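Local coordinates for extracellular haem-binding protein (Streptomyces reticuli, PDB 3FPW) that binds and probably degrades haem outside the cell, and in its oligomeric form interacts with its cognate two-component sensor kinase, at residues A[73-76]-A[77-81]; A[112-115]-A[116-119]; A[179-182]-A[183-186]. All blocks are in the same frame, centred on the assembly; numbering follows the deposited sequence.

The three contacts are short two-turn pieces of three helices of the HbpS-like domain, in the order 67-83, 112-126 and 176-187. Contacts 1 and 3 pack directly on each other, with centres about 8 Å apart: Ala80 CB meets Ala185 CB at 3.6 Å, and the ring of Tyr182 reaches Ala80 and Ala81. Contact 2 stands apart from contact 1, with about 9 Å between nearest atoms, but is tied to contact 3 by the salt bridge from Lys119 NZ to Asp179 OD2, 2.9 Å long. Contact 2 meets three phosphate ions, and the Asp179 side chain lies about 3 Å from a phosphate too. An iron(III) ion lies about 8 Å from the side chain of Tyr182 in contact 3.

Contact 1: A[73-76]-A[77-81]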
loop_
_atom_site.group_PDB
_atom_site.type_symbol
_atom_site.label_atom_id
_atom_site.label_comp_id
_atom_site.label_asym_id
_atom_site.label_seq_id
_atom_site.Cartn_x
_atom_site.Cartn_y
_atom_site.Cartn_z
ATOM N N ALA A 73 23.381 18.653 -9.273
ATOM C CA ALA A 73 22.981 17.948 -10.484
ATOM C C ALA A 73 21.469 18.108 -10.737
ATOM O O ALA A 73 21.019 18.371 -11.861
ATOM C CB ALA A 73 23.359 16.453 -10.387
ATOM N N ALA A 74 20.676 17.936 -9.692
ATOM C CA ALA A 74 19.235 18.060 -9.842
ATOM C C ALA A 74 18.886 19.451 -10.331
ATOM O O ALA A 74 18.090 19.613 -11.251
ATOM C CB ALA A 74 18.546 17.769 -8.519
ATOM N N ARG A 75 19.486 20.455 -9.707
ATOM C CA ARG A 75 19.213 21.836 -10.066
ATOM C C ARG A 75 19.611 22.110 -11.515
ATOM O O ARG A 75 18.919 22.845 -12.227
ATOM C CB ARG A 75 19.918 22.784 -9.076
ATOM C CG ARG A 75 19.242 22.776 -7.726
ATOM C CD ARG A 75 19.920 23.730 -6.766
ATOM N NE ARG A 75 19.611 25.120 -7.109
ATOM C CZ ARG A 75 20.479 26.118 -7.003
ATOM N NH1 ARG A 75 21.723 25.873 -6.615
ATOM N NH2 ARG A 75 20.115 27.351 -7.322
ATOM N N ALA A 76 20.709 21.515 -11.966
ATOM C CA ALA A 76 21.165 21.722 -13.349
ATOM C C ALA A 76 20.183 21.129 -14.349
ATOM O O ALA A 76 19.970 21.670 -15.422
ATOM C CB ALA A 76 22.547 21.127 -13.535
ATOM N N ALA A 77 19.580 20.010 -14.000
ATOM C CA ALA A 77 18.597 19.393 -14.879
ATOM C C ALA A 77 17.368 20.287 -14.957
ATOM O O ALA A 77 16.850 20.532 -16.039
ATOM C CB ALA A 77 18.241 17.992 -14.385
ATOM N N VAL A 78 16.904 20.794 -13.819
ATOM C CA VAL A 78 15.763 21.708 -13.849
ATOM C C VAL A 78 16.098 22.935 -14.692
ATOM O O VAL A 78 15.306 23.368 -15.530
ATOM C CB VAL A 78 15.324 22.150 -12.434
ATOM C CG1 VAL A 78 14.289 23.287 -12.525
ATOM C CG2 VAL A 78 14.757 20.973 -11.678
ATOM N N GLU A 79 17.275 23.504 -14.463
ATOM C CA GLU A 79 17.657 24.719 -15.192
ATOM C C GLU A 79 17.701 24.491 -16.686
ATOM O O GLU A 79 17.282 25.353 -17.450
ATOM C CB GLU A 79 18.984 25.259 -14.675
ATOM C CG GLU A 79 18.854 25.873 -13.270
ATOM C CD GLU A 79 20.202 26.056 -12.587
ATOM O OE1 GLU A 79 21.236 26.040 -13.295
ATOM O OE2 GLU A 79 20.221 26.212 -11.343
ATOM N N ALA A 80 18.184 23.326 -17.098
ATOM C CA ALA A 80 18.230 23.007 -18.520
ATOM C C ALA A 80 16.821 22.908 -19.095
ATOM O O ALA A 80 16.536 23.415 -20.177
ATOM C CB ALA A 80 19.013 21.714 -18.772
ATOM N N ALA A 81 15.915 22.261 -18.378
ATOM C CA ALA A 81 14.527 22.236 -18.839
ATOM C C ALA A 81 13.905 23.642 -18.880
ATOM O O ALA A 81 13.202 23.994 -19.836
ATOM C CB ALA A 81 13.697 21.287 -17.963
HETATM O O HOH W 1 17.923 25.808 -9.668
#
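One face of the Arg75 guanidinium is approached by the Glu79 carboxylate, whose OE2 lies 4.0 Å above its plane and off-centre, toward the rim. The two flat groups stand almost at right angles, 87° apart. No N-H of the arginine points at the acid: Arg75 NH2 and Glu79 OE2 remain 4.2 Å apart, an attraction of charges rather than a salt bridge. A water bridges the two instead. It donates a hydrogen bond to Glu79 OE2 at 2.9 Å and takes a weak one from Arg75 NE at 3.1 Å. The Arg75 chain runs straight through chi2 and then bends at chi3 (73°), which turns the guanidinium so that a face, not an N-H, meets the acid. This i to i+4 pair lies along helix 67-83, Glu79 exposed and Arg75 at a subunit interface, and the Glu79 N to Arg75 O hydrogen bond, 2.9 Å, is one of four successive helical bonds. Glu79 CG lies close over the same carbonyl, 3.2 Å from Arg75 O. Ala74, Ala77 and Val78 turn to the sheet, packing on strands 89-94 and 99-104; Ala80 rests on Tyr182 and Ala185 of helix 176-187. Val78 CG2 touches Ala74 O at 3.6 Å. Arg75 packs on Thr71 of the second subunit, and its NH1 lies near the NH1 of Arg75 from that subunit.

Contact 2: A[112-115]-A[116-119]. With PO4 (phosphate ion), chain E; PO4 (phosphate ion), chain G; PO4 (phosphate ion), chain D.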
loop_
_atom_site.group_PDB
_atom_site.type_symbol
_atom_site.label_atom_id
_atom_site.label_comp_id
_atom_site.label_asym_id
_atom_site.label_seq_id
_atom_site.Cartn_x
_atom_site.Cartn_y
_atom_site.Cartn_z
ATOM N N SER A 112 4.671 13.448 -13.070
ATOM C CA SER A 112 6.120 13.538 -13.309
ATOM C C SER A 112 6.985 13.240 -12.086
ATOM O O SER A 112 8.110 12.798 -12.239
ATOM C CB SER A 112 6.499 14.904 -13.903
ATOM O OG SER A 112 6.273 15.918 -12.944
ATOM N N TYR A 113 6.453 13.440 -10.878
ATOM C CA TYR A 113 7.265 13.360 -9.684
ATOM C C TYR A 113 7.692 11.919 -9.424
ATOM O O TYR A 113 8.904 11.613 -9.344
ATOM C CB TYR A 113 6.459 13.900 -8.505
ATOM C CG TYR A 113 7.241 14.031 -7.241
ATOM C CD1 TYR A 113 7.173 13.044 -6.286
ATOM C CD2 TYR A 113 8.024 15.171 -6.973
ATOM C CE1 TYR A 113 7.871 13.147 -5.111
ATOM C CE2 TYR A 113 8.714 15.280 -5.777
ATOM C CZ TYR A 113 8.636 14.252 -4.863
ATOM O OH TYR A 113 9.281 14.300 -3.654
ATOM N N GLU A 114 6.710 11.010 -9.370
ATOM C CA GLU A 114 7.018 9.581 -9.200
ATOM C C GLU A 114 7.721 9.000 -10.419
ATOM O O GLU A 114 8.576 8.130 -10.288
ATOM C CB GLU A 114 5.772 8.784 -8.821
ATOM C CG GLU A 114 5.256 9.176 -7.419
ATOM C CD GLU A 114 4.194 8.213 -6.893
ATOM O OE1 GLU A 114 4.223 7.026 -7.283
ATOM O OE2 GLU A 114 3.360 8.637 -6.057
ATOM N N SER A 115 7.354 9.480 -11.607
ATOM C CA SER A 115 7.993 9.023 -12.832
ATOM C C SER A 115 9.493 9.300 -12.760
ATOM O O SER A 115 10.289 8.434 -13.072
ATOM C CB SER A 115 7.377 9.712 -14.051
ATOM O OG SER A 115 7.986 9.282 -15.264
ATOM N N ALA A 116 9.871 10.505 -12.343
ATOM C CA ALA A 116 11.285 10.877 -12.253
ATOM C C ALA A 116 12.012 9.995 -11.236
ATOM O O ALA A 116 13.107 9.471 -11.515
ATOM C CB ALA A 116 11.424 12.320 -11.873
ATOM N N GLU A 117 11.372 9.774 -10.087
ATOM C CA GLU A 117 11.961 8.918 -9.062
ATOM C C GLU A 117 12.216 7.511 -9.571
ATOM O O GLU A 117 13.302 6.948 -9.368
ATOM C CB GLU A 117 11.039 8.837 -7.852
ATOM C CG GLU A 117 11.243 9.869 -6.806
ATOM C CD GLU A 117 10.566 9.448 -5.507
ATOM O OE1 GLU A 117 9.341 9.217 -5.567
ATOM O OE2 GLU A 117 11.249 9.316 -4.454
ATOM N N ARG A 118 11.221 6.928 -10.231
ATOM C CA ARG A 118 11.364 5.560 -10.706
ATOM C C ARG A 118 12.391 5.443 -11.814
ATOM O O ARG A 118 13.111 4.448 -11.870
ATOM C CB ARG A 118 10.021 4.985 -11.126
ATOM C CG ARG A 118 9.112 4.837 -9.936
ATOM C CD ARG A 118 7.804 4.171 -10.325
ATOM N NE ARG A 118 7.099 3.755 -9.117
ATOM C CZ ARG A 118 6.691 2.520 -8.881
ATOM N NH1 ARG A 118 6.859 1.558 -9.800
ATOM N NH2 ARG A 118 6.074 2.257 -7.739
ATOM N N LYS A 119 12.439 6.433 -12.708
ATOM C CA LYS A 119 13.474 6.414 -13.738
ATOM C C LYS A 119 14.872 6.438 -13.140
ATOM O O LYS A 119 15.751 5.717 -13.601
ATOM C CB LYS A 119 13.338 7.586 -14.714
ATOM C CG LYS A 119 12.088 7.486 -15.569
ATOM C CD LYS A 119 12.071 8.631 -16.550
ATOM C CE LYS A 119 10.715 8.811 -17.223
ATOM N NZ LYS A 119 10.697 10.036 -18.107
HETATM P P PO4 E . 8.257 5.477 -6.012
HETATM O O1 PO4 E . 9.382 6.476 -6.158
HETATM O O2 PO4 E . 7.124 5.798 -6.971
HETATM O O3 PO4 E . 8.774 4.086 -6.311
HETATM O O4 PO4 E . 7.748 5.538 -4.585
HETATM P P PO4 G . 5.730 -0.985 -7.249
HETATM O O1 PO4 G . 6.407 -0.990 -8.604
HETATM O O2 PO4 G . 4.424 -0.225 -7.319
HETATM O O3 PO4 G . 5.470 -2.419 -6.842
HETATM O O4 PO4 G . 6.628 -0.330 -6.223
HETATM P P PO4 D . 7.074 11.364 -18.449
HETATM O O1 PO4 D . 7.935 12.572 -18.806
HETATM O O2 PO4 D . 6.198 11.092 -19.647
HETATM O O3 PO4 D . 8.020 10.219 -18.286
HETATM O O4 PO4 D . 6.200 11.481 -17.179
#
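Regular helical bonds join Ser112-Ser115 to Ala116-Lys119, each amide meeting the carbonyl four residues back, as in Arg118 N to Glu114 O at 2.9 Å. The side chains of this piece of helix reach three phosphate ions, probably taken from the crystallisation liquor. Arg118 lies between two of them, which meet the edge of its guanidinium: NE donates to O2 of the chain E phosphate at 3.0 Å with an N-H...O angle of 163°, while NH1 and NH2 grip O1 and O2 of the chain G phosphate as a two-pronged pair, NH1 to O1 being 2.9 Å. The chain is extended from CG to NE, with chi3 at 166°, and this carries the head past the Glu114 carbonyl to the anions. With an alanine in place of Arg118, the two-pronged grip and the NE donor are gone, and both phosphates would probably be held less firmly. Glu114 OE1 comes to 3.2 Å from the chain E O2, and Glu117 OE1 lies near the same ion, while Glu117 OE2 bonds to Thr99 OG1. On another side of the helix the equally extended Lys119 delivers NZ to O3 of the chain D phosphate at 2.7 Å. Ala153 O, Val170 O and Asp179 OD2 also hold NZ, so several acceptors satisfy this buried ammonium. In one of its two conformers Ser115 OG comes near the same ion, a weak and doubtful bond. Tyr113 OH bonds Thr102. Glu114 and Arg118 pack on Pro147 of the third subunit. Helix 112-126 packs on the antiparallel sheet through strands 89-94, 99-104 and 163-171, with a basic edge that takes up phosphate in the crystal beside a subunit interface.

Contact 3: A[179-182]-A[183-186]; sequences DEQY and ARAG
The Glu180 carbonyl oxygen is gripped by the amide of Arg184 at 2.9 Å and overlaid by that arginine's own side chain, CG lying 3.3 Å from Glu180 O. The N-H...O angle is 164°. Bent at chi3 (-56°), the Arg184 chain folds back over the helix and lays one face of its guanidinium on the preceding turn, where Glu180 O and Gln181 CA lie 3.6 and 3.5 Å from the plane, both toward its rim. NH2 meets Gln181 CB at 3.9 Å. Toward Glu180 the guanidinium turns an edge instead: OE1 lies in its plane, and a long salt bridge joins Glu180 OE1 to Arg184 NH1 at 3.9 Å. The carboxylate stands nearly upright to the guanidinium, their planes 85° apart. Its main polar partners are other groups, since OE1 bonds Ser131 OG and OE2 takes the backbone N-H of Gly154; these fix the acid, and the arginine probably adds only electrostatic attraction. Ala185 CB packs against Tyr182 O at 3.4 Å. The Tyr182 ring leaves the helix in a different direction from Glu180, and its OH is held by Asp84 and Arg86. Asp179 OD1 accepts the N-H of Ala173. Helix 176-187 is packed on several sides: Asp179 and Ala183 lie on Val170 of strand 163-171, Glu180 reaches the start of helix 130-135, and the Tyr182 side borders helix 67-83.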
loop_
_atom_site.group_PDB
_atom_site.type_symbol
_atom_site.label_atom_id
_atom_site.label_comp_id
_atom_site.label_asym_id
_atom_site.label_seq_id
_atom_site.Cartn_x
_atom_site.Cartn_y
_atom_site.Cartn_z
ATOM N N ASP A 179 13.333 14.358 -21.834
ATOM C CA ASP A 179 13.593 14.164 -20.396
ATOM C C ASP A 179 15.046 13.752 -20.195
ATOM O O ASP A 179 15.753 14.252 -19.303
ATOM C CB ASP A 179 12.751 13.028 -19.807
ATOM C CG ASP A 179 11.280 13.370 -19.644
ATOM O OD1 ASP A 179 10.953 14.549 -19.375
ATOM O OD2 ASP A 179 10.436 12.426 -19.735
ATOM N N GLU A 180 15.489 12.797 -21.004
ATOM C CA GLU A 180 16.823 12.249 -20.805
ATOM C C GLU A 180 17.921 13.243 -21.176
ATOM O O GLU A 180 18.998 13.219 -20.587
ATOM C CB GLU A 180 16.990 10.903 -21.516
ATOM C CG GLU A 180 17.946 9.997 -20.779
ATOM C CD GLU A 180 17.935 8.592 -21.334
ATOM O OE1 GLU A 180 18.819 8.270 -22.156
ATOM O OE2 GLU A 180 17.029 7.825 -20.961
ATOM N N GLN A 181 17.649 14.117 -22.149
ATOM C CA GLN A 181 18.536 15.251 -22.420
ATOM C C GLN A 181 18.752 16.074 -21.156
ATOM O O GLN A 181 19.880 16.432 -20.819
ATOM C CB GLN A 181 17.938 16.135 -23.517
ATOM C CG GLN A 181 18.765 17.351 -23.935
ATOM C CD GLN A 181 18.142 18.086 -25.130
ATOM O OE1 GLN A 181 17.635 19.198 -24.993
ATOM N NE2 GLN A 181 18.155 17.447 -26.291
ATOM N N TYR A 182 17.674 16.387 -20.451
ATOM C CA TYR A 182 17.825 17.221 -19.257
ATOM C C TYR A 182 18.500 16.460 -18.114
ATOM O O TYR A 182 19.262 17.047 -17.333
ATOM C CB TYR A 182 16.470 17.757 -18.806
ATOM C CG TYR A 182 15.751 18.512 -19.905
ATOM C CD1 TYR A 182 16.431 19.423 -20.699
ATOM C CD2 TYR A 182 14.402 18.340 -20.117
ATOM C CE1 TYR A 182 15.789 20.117 -21.700
ATOM C CE2 TYR A 182 13.743 19.021 -21.111
ATOM C CZ TYR A 182 14.445 19.919 -21.901
ATOM O OH TYR A 182 13.804 20.623 -22.904
ATOM N N ALA A 183 18.245 15.159 -18.022
ATOM C CA ALA A 183 18.939 14.322 -17.038
ATOM C C ALA A 183 20.449 14.355 -17.299
ATOM O O ALA A 183 21.232 14.516 -16.389
ATOM C CB ALA A 183 18.424 12.865 -17.068
ATOM N N ARG A 184 20.843 14.205 -18.562
ATOM C CA ARG A 184 22.248 14.269 -18.917
ATOM C C ARG A 184 22.845 15.637 -18.612
ATOM O O ARG A 184 24.018 15.730 -18.252
ATOM C CB ARG A 184 22.450 13.942 -20.402
ATOM C CG ARG A 184 22.248 12.459 -20.751
ATOM C CD ARG A 184 22.774 12.166 -22.157
ATOM N NE ARG A 184 22.158 13.015 -23.171
ATOM C CZ ARG A 184 21.024 12.713 -23.803
ATOM N NH1 ARG A 184 20.391 11.586 -23.532
ATOM N NH2 ARG A 184 20.529 13.533 -24.726
ATOM N N ALA A 185 22.064 16.703 -18.784
ATOM C CA ALA A 185 22.527 18.049 -18.448
ATOM C C ALA A 185 22.799 18.190 -16.956
ATOM O O ALA A 185 23.735 18.875 -16.543
ATOM C CB ALA A 185 21.502 19.091 -18.899
ATOM N N GLY A 186 21.971 17.535 -16.141
ATOM C CA GLY A 186 22.218 17.493 -14.705
ATOM C C GLY A 186 23.474 16.705 -14.357
ATOM O O GLY A 186 24.313 17.165 -13.588
#